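Side-chain contacts in protein synthesis inhibitor I (Hordeum vulgare, PDB 4FBC), which belongs to the ribosome-inactivating proteins of plants and here holds adenosine monophosphate in a pocket of its mixed alpha-beta fold: residues Thr30-Ile35 / Asn175-Phe180; Asn37-Pro42 / Ile82-Ile87; Ala76-Ala81 / Thr168-Met173; Val132-Gln137 / Ser184-Gly189. The protein carries 3 engineered substitutions. All coordinates share one frame; numbering follows the deposited sequence.

Contact 1 of 4, residues Thr30-Ile35 / Asn175-Phe180. With AMP (adenosine monophosphate), chain E.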
loop_
_atom_site.group_PDB
_atom_site.type_symbol
_atom_site.label_atom_id
_atom_site.label_comp_id
_atom_site.label_asym_id
_atom_site.label_seq_id
_atom_site.Cartn_x
_atom_site.Cartn_y
_atom_site.Cartn_z
ATOM N N THR A 30 4.448 1.383 14.230
ATOM C CA THR A 30 5.877 1.178 13.999
ATOM C C THR A 30 6.105 0.370 12.714
ATOM O O THR A 30 6.981 0.697 11.904
ATOM C CB THR A 30 6.518 0.446 15.190
ATOM O OG1 THR A 30 6.470 1.301 16.338
ATOM C CG2 THR A 30 7.961 0.087 14.902
ATOM N N PHE A 31 5.299 -0.669 12.546
ATOM C CA PHE A 31 5.329 -1.533 11.350
ATOM C C PHE A 31 5.074 -0.728 10.066
ATOM O O PHE A 31 5.860 -0.796 9.115
ATOM C CB PHE A 31 4.324 -2.680 11.571
ATOM C CG PHE A 31 3.813 -3.347 10.315
ATOM C CD1 PHE A 31 4.612 -4.222 9.586
ATOM C CD2 PHE A 31 2.501 -3.145 9.909
ATOM C CE1 PHE A 31 4.109 -4.852 8.434
ATOM C CE2 PHE A 31 1.991 -3.771 8.765
ATOM C CZ PHE A 31 2.793 -4.623 8.040
ATOM N N ILE A 32 4.000 0.057 10.053
ATOM C CA ILE A 32 3.688 0.908 8.894
ATOM C C ILE A 32 4.780 1.940 8.620
ATOM O O ILE A 32 5.201 2.121 7.473
ATOM C CB ILE A 32 2.320 1.608 9.048
ATOM C CG1 ILE A 32 1.180 0.576 9.059
ATOM C CG2 ILE A 32 2.104 2.679 7.934
ATOM C CD1 ILE A 32 1.125 -0.321 7.787
ATOM N N ALA A 33 5.253 2.622 9.661
ATOM C CA ALA A 33 6.298 3.622 9.468
ATOM C C ALA A 33 7.586 3.025 8.893
ATOM O O ALA A 33 8.303 3.674 8.122
ATOM C CB ALA A 33 6.582 4.360 10.786
ATOM N N GLY A 34 7.871 1.786 9.264
ATOM C CA GLY A 34 9.095 1.125 8.838
ATOM C C GLY A 34 9.022 0.783 7.360
ATOM O O GLY A 34 10.032 0.873 6.656
ATOM N N ILE A 35 7.837 0.389 6.897
ATOM C CA ILE A 35 7.606 0.178 5.458
ATOM C C ILE A 35 7.858 1.472 4.680
ATOM O O ILE A 35 8.591 1.474 3.684
ATOM C CB ILE A 35 6.191 -0.363 5.153
ATOM C CG1 ILE A 35 6.006 -1.738 5.806
ATOM C CG2 ILE A 35 5.971 -0.471 3.637
ATOM C CD1 ILE A 35 4.611 -2.312 5.723
ATOM N N ASN A 175 -1.469 -1.839 2.445
ATOM C CA ASN A 175 -1.041 -0.935 1.374
ATOM C C ASN A 175 -1.542 0.499 1.497
ATOM O O ASN A 175 -0.744 1.439 1.394
ATOM C CB ASN A 175 -1.411 -1.507 -0.000
ATOM C CG ASN A 175 -0.979 -2.934 -0.152
ATOM O OD1 ASN A 175 -1.426 -3.802 0.591
ATOM N ND2 ASN A 175 -0.100 -3.194 -1.118
ATOM N N GLU A 176 -2.847 0.683 1.719
ATOM C CA GLU A 176 -3.377 2.039 1.826
ATOM C C GLU A 176 -2.896 2.689 3.118
ATOM O O GLU A 176 -2.655 3.899 3.163
ATOM C CB GLU A 176 -4.912 2.077 1.745
ATOM C CG GLU A 176 -5.529 1.337 0.540
ATOM C CD GLU A 176 -5.029 1.821 -0.825
ATOM O OE1 GLU A 176 -4.382 2.889 -0.913
ATOM O OE2 GLU A 176 -5.300 1.116 -1.829
ATOM N N ALA A 177 -2.749 1.873 4.158
ATOM C CA ALA A 177 -2.185 2.347 5.427
ATOM C C ALA A 177 -0.777 2.903 5.216
ATOM O O ALA A 177 -0.420 3.946 5.762
ATOM C CB ALA A 177 -2.158 1.216 6.430
ATOM N N THR A 178 0.030 2.204 4.427
ATOM C CA THR A 178 1.375 2.692 4.101
ATOM C C THR A 178 1.301 4.022 3.341
ATOM O O THR A 178 2.018 4.982 3.655
ATOM C CB THR A 178 2.152 1.628 3.293
ATOM O OG1 THR A 178 2.347 0.455 4.101
ATOM C CG2 THR A 178 3.499 2.155 2.849
ATOM N N ARG A 179 0.414 4.093 2.349
ATOM C CA ARG A 179 0.288 5.300 1.539
ATOM C C ARG A 179 -0.218 6.528 2.290
ATOM O O ARG A 179 0.179 7.649 1.975
ATOM C CB ARG A 179 -0.645 5.041 0.362
ATOM C CG ARG A 179 -0.030 4.165 -0.720
ATOM C CD ARG A 179 -1.119 3.668 -1.648
ATOM N NE ARG A 179 -0.575 2.891 -2.767
ATOM C CZ ARG A 179 -1.236 1.917 -3.384
ATOM N NH1 ARG A 179 -2.459 1.596 -2.990
ATOM N NH2 ARG A 179 -0.677 1.272 -4.405
ATOM N N PHE A 180 -1.102 6.323 3.263
ATOM C CA PHE A 180 -1.815 7.433 3.899
ATOM C C PHE A 180 -1.766 7.399 5.413
ATOM O O PHE A 180 -2.127 6.392 6.022
ATOM C CB PHE A 180 -3.291 7.429 3.479
ATOM C CG PHE A 180 -3.491 7.609 2.016
ATOM C CD1 PHE A 180 -3.343 8.862 1.437
ATOM C CD2 PHE A 180 -3.804 6.522 1.213
ATOM C CE1 PHE A 180 -3.511 9.026 0.069
ATOM C CE2 PHE A 180 -3.972 6.681 -0.146
ATOM C CZ PHE A 180 -3.829 7.935 -0.712
HETATM P P AMP E . -4.423 2.068 -12.114
HETATM O O1P AMP E . -5.463 0.985 -12.326
HETATM O O2P AMP E . -4.613 3.393 -12.822
HETATM O O3P AMP E . -3.047 1.519 -12.433
HETATM O "O5'" AMP E . -4.229 2.319 -10.551
HETATM C "C5'" AMP E . -4.874 3.401 -9.892
HETATM C "C4'" AMP E . -4.652 3.341 -8.400
HETATM O "O4'" AMP E . -5.337 2.183 -7.854
HETATM C "C3'" AMP E . -3.204 3.166 -7.953
HETATM O "O3'" AMP E . -2.478 4.387 -7.928
HETATM C "C2'" AMP E . -3.346 2.508 -6.587
HETATM O "O2'" AMP E . -3.655 3.484 -5.592
HETATM C "C1'" AMP E . -4.580 1.621 -6.802
HETATM N N9 AMP E . -4.226 0.229 -7.170
HETATM C C8 AMP E . -4.463 -0.363 -8.364
HETATM N N7 AMP E . -4.032 -1.653 -8.384
HETATM C C5 AMP E . -3.509 -1.914 -7.165
HETATM C C6 AMP E . -2.883 -3.086 -6.494
HETATM N N6 AMP E . -2.724 -4.265 -7.154
HETATM N N1 AMP E . -2.481 -2.935 -5.202
HETATM C C2 AMP E . -2.628 -1.765 -4.542
HETATM N N3 AMP E . -3.192 -0.668 -5.084
HETATM C C4 AMP E . -3.650 -0.678 -6.367
#
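I32 and T178 mark the crossing of helix 25-39 over helix 157-179 in the alpha-helical part of this ribosome-inactivating protein fold, with their CA atoms 5.6 Å apart. The local axes come within 9.2 Å at a crossing angle of -70°. I32 enters with both branches: I32 CG2 stands anti to the backbone N and lies 3.6 Å from A177 O, while I32 CD1, ending the other branch, reaches A177 CB at 3.9 Å. One turn on, I35 crosses T178 at about a right angle, and the two CG2 methyls meet at 3.7 Å. T178 OG1 lies beside I35 but has its polar partner in its own helix, V174 O, which satisfies the hydroxyl inside the apolar interface. R36 grips the backbone oxygens of A177 and T178 near the helix end. R179 leaves its backbone away from helix 25-39, and its extended chain carries the guanidinium into the adenosine monophosphate pocket. R179 NH1 donates to E176 OE1 (3.1 Å) as part of a salt bridge, in the guanidinium plane but above that of the carboxylate, whose OE2 is also bonded to Y119. AMP O2' lies over one guanidinium face, and at the edge R179 NH1 donates to AMP N3 (3.2 Å, 152°).

Contact 2 of 4, residues Asn37-Pro42 / Ile82-Ile87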
loop_
_atom_site.group_PDB
_atom_site.type_symbol
_atom_site.label_atom_id
_atom_site.label_comp_id
_atom_site.label_asym_id
_atom_site.label_seq_id
_atom_site.Cartn_x
_atom_site.Cartn_y
_atom_site.Cartn_z
ATOM N N ASN A 37 9.625 3.988 5.525
ATOM C CA ASN A 37 11.028 4.357 5.653
ATOM C C ASN A 37 11.914 3.554 4.700
ATOM O O ASN A 37 12.790 4.114 4.040
ATOM C CB ASN A 37 11.500 4.190 7.101
ATOM C CG ASN A 37 12.972 4.518 7.278
ATOM O OD1 ASN A 37 13.792 3.627 7.497
ATOM N ND2 ASN A 37 13.317 5.801 7.176
ATOM N N LYS A 38 11.671 2.250 4.612
ATOM C CA LYS A 38 12.460 1.401 3.726
ATOM C C LYS A 38 12.151 1.591 2.236
ATOM O O LYS A 38 12.983 1.263 1.383
ATOM C CB LYS A 38 12.343 -0.070 4.137
ATOM C CG LYS A 38 12.998 -0.350 5.495
ATOM C CD LYS A 38 13.116 -1.836 5.766
ATOM C CE LYS A 38 14.092 -2.099 6.909
ATOM N NZ LYS A 38 14.204 -3.560 7.200
ATOM N N LEU A 39 10.979 2.136 1.927
ATOM C CA LEU A 39 10.578 2.382 0.531
ATOM C C LEU A 39 11.112 3.706 -0.031
ATOM O O LEU A 39 11.158 3.905 -1.253
ATOM C CB LEU A 39 9.041 2.368 0.407
ATOM C CG LEU A 39 8.298 1.041 0.499
ATOM C CD1 LEU A 39 6.776 1.260 0.512
ATOM C CD2 LEU A 39 8.710 0.150 -0.670
ATOM N N ARG A 40 11.525 4.609 0.851
ATOM C CA ARG A 40 11.735 6.007 0.481
ATOM C C ARG A 40 12.928 6.210 -0.449
ATOM O O ARG A 40 13.904 5.454 -0.420
ATOM C CB ARG A 40 11.946 6.863 1.745
ATOM C CG ARG A 40 13.391 6.858 2.239
ATOM C CD ARG A 40 13.579 7.269 3.697
ATOM N NE ARG A 40 15.007 7.262 4.031
ATOM C CZ ARG A 40 15.758 6.170 4.209
ATOM N NH1 ARG A 40 15.236 4.948 4.118
ATOM N NH2 ARG A 40 17.050 6.301 4.507
ATOM N N ASN A 41 12.835 7.237 -1.276
ATOM C CA ASN A 41 14.002 7.768 -1.962
ATOM C C ASN A 41 14.695 8.743 -1.015
ATOM O O ASN A 41 14.198 9.849 -0.788
ATOM C CB ASN A 41 13.568 8.483 -3.247
ATOM C CG ASN A 41 14.747 9.034 -4.039
ATOM O OD1 ASN A 41 15.876 9.033 -3.567
ATOM N ND2 ASN A 41 14.481 9.500 -5.253
ATOM N N PRO A 42 15.868 8.359 -0.485
ATOM C CA PRO A 42 16.488 9.234 0.522
ATOM C C PRO A 42 16.850 10.618 -0.029
ATOM O O PRO A 42 17.051 11.548 0.756
ATOM C CB PRO A 42 17.759 8.464 0.936
ATOM C CG PRO A 42 17.510 7.040 0.537
ATOM C CD PRO A 42 16.641 7.125 -0.706
ATOM N N ILE A 82 4.631 -7.331 -2.757
ATOM C CA ILE A 82 4.177 -5.981 -3.076
ATOM C C ILE A 82 5.271 -5.228 -3.832
ATOM O O ILE A 82 6.447 -5.321 -3.490
ATOM C CB ILE A 82 3.808 -5.213 -1.773
ATOM C CG1 ILE A 82 2.739 -5.976 -0.982
ATOM C CG2 ILE A 82 3.322 -3.812 -2.097
ATOM C CD1 ILE A 82 2.510 -5.435 0.455
ATOM N N ARG A 83 4.896 -4.484 -4.867
ATOM C CA ARG A 83 5.884 -3.729 -5.638
ATOM C C ARG A 83 6.478 -2.607 -4.790
ATOM O O ARG A 83 5.752 -1.937 -4.057
ATOM C CB ARG A 83 5.248 -3.163 -6.909
ATOM C CG ARG A 83 4.932 -4.240 -7.938
ATOM C CD ARG A 83 4.238 -3.678 -9.171
ATOM N NE ARG A 83 4.997 -2.595 -9.788
ATOM C CZ ARG A 83 4.731 -2.075 -10.983
ATOM N NH1 ARG A 83 3.712 -2.539 -11.691
ATOM N NH2 ARG A 83 5.486 -1.094 -11.465
ATOM N N ALA A 84 7.790 -2.407 -4.894
ATOM C CA ALA A 84 8.463 -1.361 -4.115
ATOM C C ALA A 84 8.478 -0.007 -4.813
ATOM O O ALA A 84 9.030 0.960 -4.276
ATOM C CB ALA A 84 9.891 -1.792 -3.744
ATOM N N ASP A 85 7.886 0.070 -6.004
ATOM C CA ASP A 85 7.828 1.332 -6.740
ATOM C C ASP A 85 6.468 2.012 -6.657
ATOM O O ASP A 85 6.392 3.241 -6.642
ATOM C CB ASP A 85 8.280 1.163 -8.209
ATOM C CG ASP A 85 7.631 -0.022 -8.904
ATOM O OD1 ASP A 85 6.668 -0.606 -8.364
ATOM O OD2 ASP A 85 8.090 -0.373 -10.024
ATOM N N ASN A 86 5.396 1.221 -6.585
ATOM C CA ASN A 86 4.051 1.791 -6.478
ATOM C C ASN A 86 3.169 1.151 -5.400
ATOM O O ASN A 86 1.995 1.487 -5.285
ATOM C CB ASN A 86 3.337 1.780 -7.842
ATOM C CG ASN A 86 3.132 0.385 -8.381
ATOM O OD1 ASN A 86 3.340 -0.600 -7.674
ATOM N ND2 ASN A 86 2.713 0.285 -9.652
ATOM N N ILE A 87 3.750 0.245 -4.610
ATOM C CA ILE A 87 3.058 -0.432 -3.505
ATOM C C ILE A 87 1.817 -1.239 -3.948
ATOM O O ILE A 87 0.850 -1.395 -3.201
ATOM C CB ILE A 87 2.730 0.548 -2.345
ATOM C CG1 ILE A 87 3.859 1.582 -2.190
ATOM C CG2 ILE A 87 2.530 -0.221 -1.017
ATOM C CD1 ILE A 87 3.572 2.668 -1.110
HETATM O O HOH W 1 11.224 1.812 -3.004
#
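L39 of helix 25-39 reaches A84 and I87 in the turn that follows strand 78-83. Its CB leaves the backbone toward that turn; with chi1 -73° placing CG beside the backbone N and chi2 174° extending the chain, the two methyls part toward A84 and I87. One prong, L39 CD2, settles on A84, 3.7 Å from the carbonyl oxygen A84 O and 3.8 Å from the methyl A84 CB. The other, L39 CD1, meets the tip of I87 at 3.9 Å from I87 CD1; here the two side chains run at a slant to each other. A water joins the two backbones: it donates to L39 O and to A84 O, 2.7 Å from each, so both carbonyl oxygens have a partner although no direct hydrogen bond links the segments. A84 O also takes a weak bond from R63.

The turn itself is braced by a salt bridge whose two side chains leave the backbone away from L39. R83 grips D85 side-on, R83 NE to D85 OD1 at 3.0 Å through the syn lone pair and R83 NH2 to D85 OD2 at 3.1 Å from above the carboxylate plane. The amide nitrogen N86 ND2 lies over the centre of one face of the R83 guanidinium, 3.4 Å above its plane. I87, with its backbone in the left-handed helical region, lines the adenosine monophosphate pocket. L39 thus lies between strand 64-70, where F65 touches it, and helix 157-179, where T178 does, and I257 of a loop also touches it.

Contact 3 of 4, residues Ala76-Ala81 / Thr168-Met173; sequences AGLTLA and TTLLLM
L78 and L170 are brought end to end by different first torsions. On the strand, L78, whose first bond already points at the helix, holds CG anti to its own N (chi1 167°) and extends to it; on the helix, L170 sets CG anti to the carbonyl carbon (chi1 -59°) and reaches back. They meet tip to tip, L78 CD2 lying 3.8 Å from L170 CD1. L80, two residues along and on the same side of the strand, comes to that same methyl at a slant, with L80 CD2 at 4.2 Å from L170 CD1. A single methyl of the helix therefore serves both leucines, and the backbones stay well apart, the nearest CA atoms being those of L80 and L170 at 9.4 Å.

No polar group takes part across this interface; it is purely aliphatic and buried. L69 of strand 64-70 touches L80 and L170, and F92 of strand 89-93 touches L78 and L80, while L139, A142 and L146 of helix 136-147 touch L170, and L146 touches L78 as well. Next to L170 the helix widens into a pi-type turn at 171-173, and L171 belongs to the adenosine monophosphate pocket. Strand 78-83 lies in the interior of the six-stranded mixed sheet, between strands 64-70 and 89-93. A long helix packed by leucines against the inner strands of such a sheet belongs to the alpha-beta core of the ribosome-inactivating protein fold.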
loop_
_atom_site.group_PDB
_atom_site.type_symbol
_atom_site.label_atom_id
_atom_site.label_comp_id
_atom_site.label_asym_id
_atom_site.label_seq_id
_atom_site.Cartn_x
_atom_site.Cartn_y
_atom_site.Cartn_z
ATOM N N ALA A 76 3.486 -19.430 11.450
ATOM C CA ALA A 76 3.984 -19.142 10.111
ATOM C C ALA A 76 3.130 -18.032 9.514
ATOM O O ALA A 76 1.899 -18.064 9.610
ATOM C CB ALA A 76 3.938 -20.390 9.228
ATOM N N GLY A 77 3.779 -17.050 8.903
ATOM C CA GLY A 77 3.060 -15.901 8.390
ATOM C C GLY A 77 2.543 -16.072 6.977
ATOM O O GLY A 77 3.068 -16.878 6.209
ATOM N N LEU A 78 1.490 -15.325 6.651
ATOM C CA LEU A 78 1.058 -15.161 5.267
ATOM C C LEU A 78 1.970 -14.138 4.615
ATOM O O LEU A 78 2.123 -13.025 5.128
ATOM C CB LEU A 78 -0.390 -14.670 5.212
ATOM C CG LEU A 78 -0.875 -14.150 3.856
ATOM C CD1 LEU A 78 -1.003 -15.289 2.849
ATOM C CD2 LEU A 78 -2.197 -13.409 3.996
ATOM N N THR A 79 2.598 -14.504 3.499
ATOM C CA THR A 79 3.543 -13.594 2.849
ATOM C C THR A 79 2.865 -12.899 1.678
ATOM O O THR A 79 2.230 -13.550 0.839
ATOM C CB THR A 79 4.827 -14.304 2.375
ATOM O OG1 THR A 79 5.428 -14.998 3.474
ATOM C CG2 THR A 79 5.842 -13.296 1.822
ATOM N N LEU A 80 2.979 -11.576 1.650
ATOM C CA LEU A 80 2.447 -10.766 0.561
ATOM C C LEU A 80 3.602 -10.259 -0.288
ATOM O O LEU A 80 4.609 -9.803 0.250
ATOM C CB LEU A 80 1.698 -9.560 1.128
ATOM C CG LEU A 80 0.637 -9.851 2.181
ATOM C CD1 LEU A 80 -0.079 -8.560 2.581
ATOM C CD2 LEU A 80 -0.353 -10.870 1.652
ATOM N N ALA A 81 3.450 -10.311 -1.610
ATOM C CA ALA A 81 4.431 -9.736 -2.519
ATOM C C ALA A 81 3.909 -8.407 -3.053
ATOM O O ALA A 81 2.871 -8.354 -3.719
ATOM C CB ALA A 81 4.718 -10.698 -3.670
ATOM N N THR A 168 -9.208 -7.330 -0.113
ATOM C CA THR A 168 -9.621 -5.939 0.058
ATOM C C THR A 168 -9.223 -5.450 1.451
ATOM O O THR A 168 -8.694 -4.336 1.620
ATOM C CB THR A 168 -11.143 -5.776 -0.116
ATOM O OG1 THR A 168 -11.535 -6.280 -1.399
ATOM C CG2 THR A 168 -11.545 -4.320 -0.012
ATOM N N THR A 169 -9.464 -6.311 2.436
ATOM C CA THR A 169 -9.141 -6.016 3.834
ATOM C C THR A 169 -7.647 -5.738 3.985
ATOM O O THR A 169 -7.247 -4.746 4.608
ATOM C CB THR A 169 -9.535 -7.190 4.752
ATOM O OG1 THR A 169 -10.952 -7.411 4.660
ATOM C CG2 THR A 169 -9.164 -6.870 6.208
ATOM N N LEU A 170 -6.818 -6.597 3.401
ATOM C CA LEU A 170 -5.377 -6.415 3.502
ATOM C C LEU A 170 -4.869 -5.202 2.728
ATOM O O LEU A 170 -3.950 -4.523 3.177
ATOM C CB LEU A 170 -4.631 -7.679 3.074
ATOM C CG LEU A 170 -4.960 -8.940 3.863
ATOM C CD1 LEU A 170 -4.018 -10.065 3.479
ATOM C CD2 LEU A 170 -4.887 -8.665 5.375
ATOM N N LEU A 171 -5.449 -4.942 1.559
ATOM C CA LEU A 171 -5.054 -3.779 0.774
ATOM C C LEU A 171 -5.225 -2.516 1.601
ATOM O O LEU A 171 -4.348 -1.643 1.619
ATOM C CB LEU A 171 -5.900 -3.690 -0.499
ATOM C CG LEU A 171 -5.333 -4.507 -1.648
ATOM C CD1 LEU A 171 -6.295 -4.479 -2.817
ATOM C CD2 LEU A 171 -3.989 -3.961 -2.060
ATOM N N LEU A 172 -6.349 -2.437 2.306
ATOM C CA LEU A 172 -6.643 -1.276 3.124
ATOM C C LEU A 172 -5.748 -1.203 4.356
ATOM O O LEU A 172 -5.212 -0.141 4.669
ATOM C CB LEU A 172 -8.123 -1.254 3.508
ATOM C CG LEU A 172 -9.041 -0.812 2.369
ATOM C CD1 LEU A 172 -10.456 -1.301 2.628
ATOM C CD2 LEU A 172 -9.017 0.708 2.230
ATOM N N MET A 173 -5.548 -2.336 5.026
ATOM C CA MET A 173 -4.845 -2.321 6.314
ATOM C C MET A 173 -3.325 -2.369 6.192
ATOM O O MET A 173 -2.604 -2.081 7.160
ATOM C CB MET A 173 -5.376 -3.443 7.209
ATOM C CG MET A 173 -6.858 -3.244 7.549
ATOM S SD MET A 173 -7.491 -4.492 8.685
ATOM C CE MET A 173 -6.940 -3.826 10.270
#

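Contact 4 of 4, residues Val132-Gln137 / Ser184-Gly189; sequences VALGRQ and SGFVAG
F186 and V187 of helix 181-190 are the residues that receive L134, from the short, weakly bonded strand 134-135 that leads into helix 136-147 of the ribosome-inactivating protein fold. At the start of the segment, S184 faces helix 25-39, touching I32 and taking a hydrogen bond from R36 through OG. F186 follows, where CG anti to the backbone N (chi1 172°) brings the ring nearer L134. The ring crosses L134 at about a right angle, and the leucine comes to the edge rather than over a face, with L134 CD1 near the ring plane and 4.0 Å from F186 CE2. I203 touches both residues. V187 CG2 comes to the same leucine methyl, a looser approach of 4.5 Å to L134 CD1, and M173 of helix 157-179 packs against both L134 and V187. Further on, A188 touches Y28, and its carbonyl oxygen accepts a bond from S25 OG. On the facing segment the chain turns at G135, the N-cap of helix 136-147, where at phi/psi 158°/178° a side chain would collide with the preceding carbonyl oxygen. Just beyond it the end of R136 comes nearer helix 181-190, and R136 NH2 is bonded to H192 O, just past that helix, and R136 NH1 to V21 O and A23 O.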
loop_
_atom_site.group_PDB
_atom_site.type_symbol
_atom_site.label_atom_id
_atom_site.label_comp_id
_atom_site.label_asym_id
_atom_site.label_seq_id
_atom_site.Cartn_x
_atom_site.Cartn_y
_atom_site.Cartn_z
ATOM N N VAL A 132 -16.368 -1.523 3.537
ATOM C CA VAL A 132 -15.467 -2.572 4.010
ATOM C C VAL A 132 -15.125 -2.426 5.494
ATOM O O VAL A 132 -14.487 -1.456 5.904
ATOM C CB VAL A 132 -14.150 -2.588 3.207
ATOM C CG1 VAL A 132 -13.295 -3.779 3.613
ATOM C CG2 VAL A 132 -14.445 -2.623 1.709
ATOM N N ALA A 133 -15.532 -3.407 6.294
ATOM C CA ALA A 133 -15.202 -3.405 7.718
ATOM C C ALA A 133 -13.720 -3.688 7.934
ATOM O O ALA A 133 -13.187 -4.685 7.438
ATOM C CB ALA A 133 -16.047 -4.423 8.465
ATOM N N LEU A 134 -13.064 -2.812 8.683
ATOM C CA LEU A 134 -11.669 -3.017 9.045
ATOM C C LEU A 134 -11.587 -3.215 10.557
ATOM O O LEU A 134 -12.476 -2.769 11.290
ATOM C CB LEU A 134 -10.832 -1.815 8.613
ATOM C CG LEU A 134 -10.915 -1.494 7.111
ATOM C CD1 LEU A 134 -10.110 -0.261 6.765
ATOM C CD2 LEU A 134 -10.453 -2.675 6.300
ATOM N N GLY A 135 -10.531 -3.875 11.016
ATOM C CA GLY A 135 -10.336 -4.112 12.439
ATOM C C GLY A 135 -9.421 -5.295 12.678
ATOM O O GLY A 135 -8.992 -5.957 11.724
ATOM N N ARG A 136 -9.126 -5.582 13.946
ATOM C CA ARG A 136 -8.243 -6.697 14.275
ATOM C C ARG A 136 -8.771 -8.063 13.806
ATOM O O ARG A 136 -8.034 -8.831 13.193
ATOM C CB ARG A 136 -7.934 -6.739 15.777
ATOM C CG ARG A 136 -6.766 -7.653 16.109
ATOM C CD ARG A 136 -6.551 -7.812 17.610
ATOM N NE ARG A 136 -6.148 -6.576 18.283
ATOM C CZ ARG A 136 -4.924 -6.054 18.245
ATOM N NH1 ARG A 136 -3.974 -6.630 17.524
ATOM N NH2 ARG A 136 -4.646 -4.944 18.917
ATOM N N GLN A 137 -10.031 -8.375 14.100
ATOM C CA GLN A 137 -10.576 -9.667 13.684
ATOM C C GLN A 137 -10.683 -9.798 12.157
ATOM O O GLN A 137 -10.470 -10.885 11.609
ATOM C CB GLN A 137 -11.929 -9.951 14.339
ATOM C CG GLN A 137 -12.294 -11.420 14.285
ATOM C CD GLN A 137 -11.272 -12.269 15.017
ATOM O OE1 GLN A 137 -10.961 -12.002 16.179
ATOM N NE2 GLN A 137 -10.719 -13.270 14.337
ATOM N N SER A 184 -3.631 4.827 8.118
ATOM C CA SER A 184 -2.854 4.092 9.119
ATOM C C SER A 184 -3.291 4.500 10.525
ATOM O O SER A 184 -3.397 3.655 11.421
ATOM C CB SER A 184 -1.339 4.277 8.922
ATOM O OG SER A 184 -0.900 5.594 9.238
ATOM N N GLY A 185 -3.563 5.790 10.704
ATOM C CA GLY A 185 -4.048 6.288 11.981
ATOM C C GLY A 185 -5.423 5.720 12.319
ATOM O O GLY A 185 -5.693 5.373 13.473
ATOM N N PHE A 186 -6.297 5.645 11.317
ATOM C CA PHE A 186 -7.632 5.047 11.474
ATOM C C PHE A 186 -7.554 3.574 11.899
ATOM O O PHE A 186 -8.235 3.144 12.845
ATOM C CB PHE A 186 -8.438 5.205 10.172
ATOM C CG PHE A 186 -9.760 4.455 10.162
ATOM C CD1 PHE A 186 -10.903 5.028 10.701
ATOM C CD2 PHE A 186 -9.852 3.192 9.584
ATOM C CE1 PHE A 186 -12.123 4.343 10.685
ATOM C CE2 PHE A 186 -11.066 2.493 9.569
ATOM C CZ PHE A 186 -12.199 3.071 10.116
ATOM N N VAL A 187 -6.722 2.799 11.211
ATOM C CA VAL A 187 -6.532 1.403 11.575
ATOM C C VAL A 187 -5.893 1.269 12.965
ATOM O O VAL A 187 -6.291 0.415 13.756
ATOM C CB VAL A 187 -5.693 0.650 10.532
ATOM C CG1 VAL A 187 -5.384 -0.759 11.016
ATOM C CG2 VAL A 187 -6.433 0.611 9.190
ATOM N N ALA A 188 -4.913 2.118 13.266
ATOM C CA ALA A 188 -4.259 2.074 14.575
ATOM C C ALA A 188 -5.296 2.329 15.659
ATOM O O ALA A 188 -5.200 1.786 16.762
ATOM C CB ALA A 188 -3.142 3.124 14.654
ATOM N N GLY A 189 -6.291 3.149 15.331
ATOM C CA GLY A 189 -7.339 3.517 16.273
ATOM C C GLY A 189 -8.313 2.399 16.574
ATOM O O GLY A 189 -9.017 2.445 17.589
#

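In the fold
Helix 157-179 carries contacts 1 and 3, their centres 12 Å apart, and its M173 also touches contact 4, M173 CG lying 3.8 Å from L134 CD2. Contact 4 also meets contact 1, where I32 CG2 is 3.9 Å from S184 CB. Contacts 1 and 2 share helix 25-39 and join around the adenosine monophosphate pocket, probably through hydrogen bonds from R179 NH2 to N86 O (2.8 Å) and from N175 ND2 to I87 O (2.9 Å). Contacts 2 and 3 use successive parts of strand 78-83. R179, I87 and L171 bring contacts 1, 2 and 3 to the ligand, whereas L134 of contact 4 has its side chain about 13 Å from it.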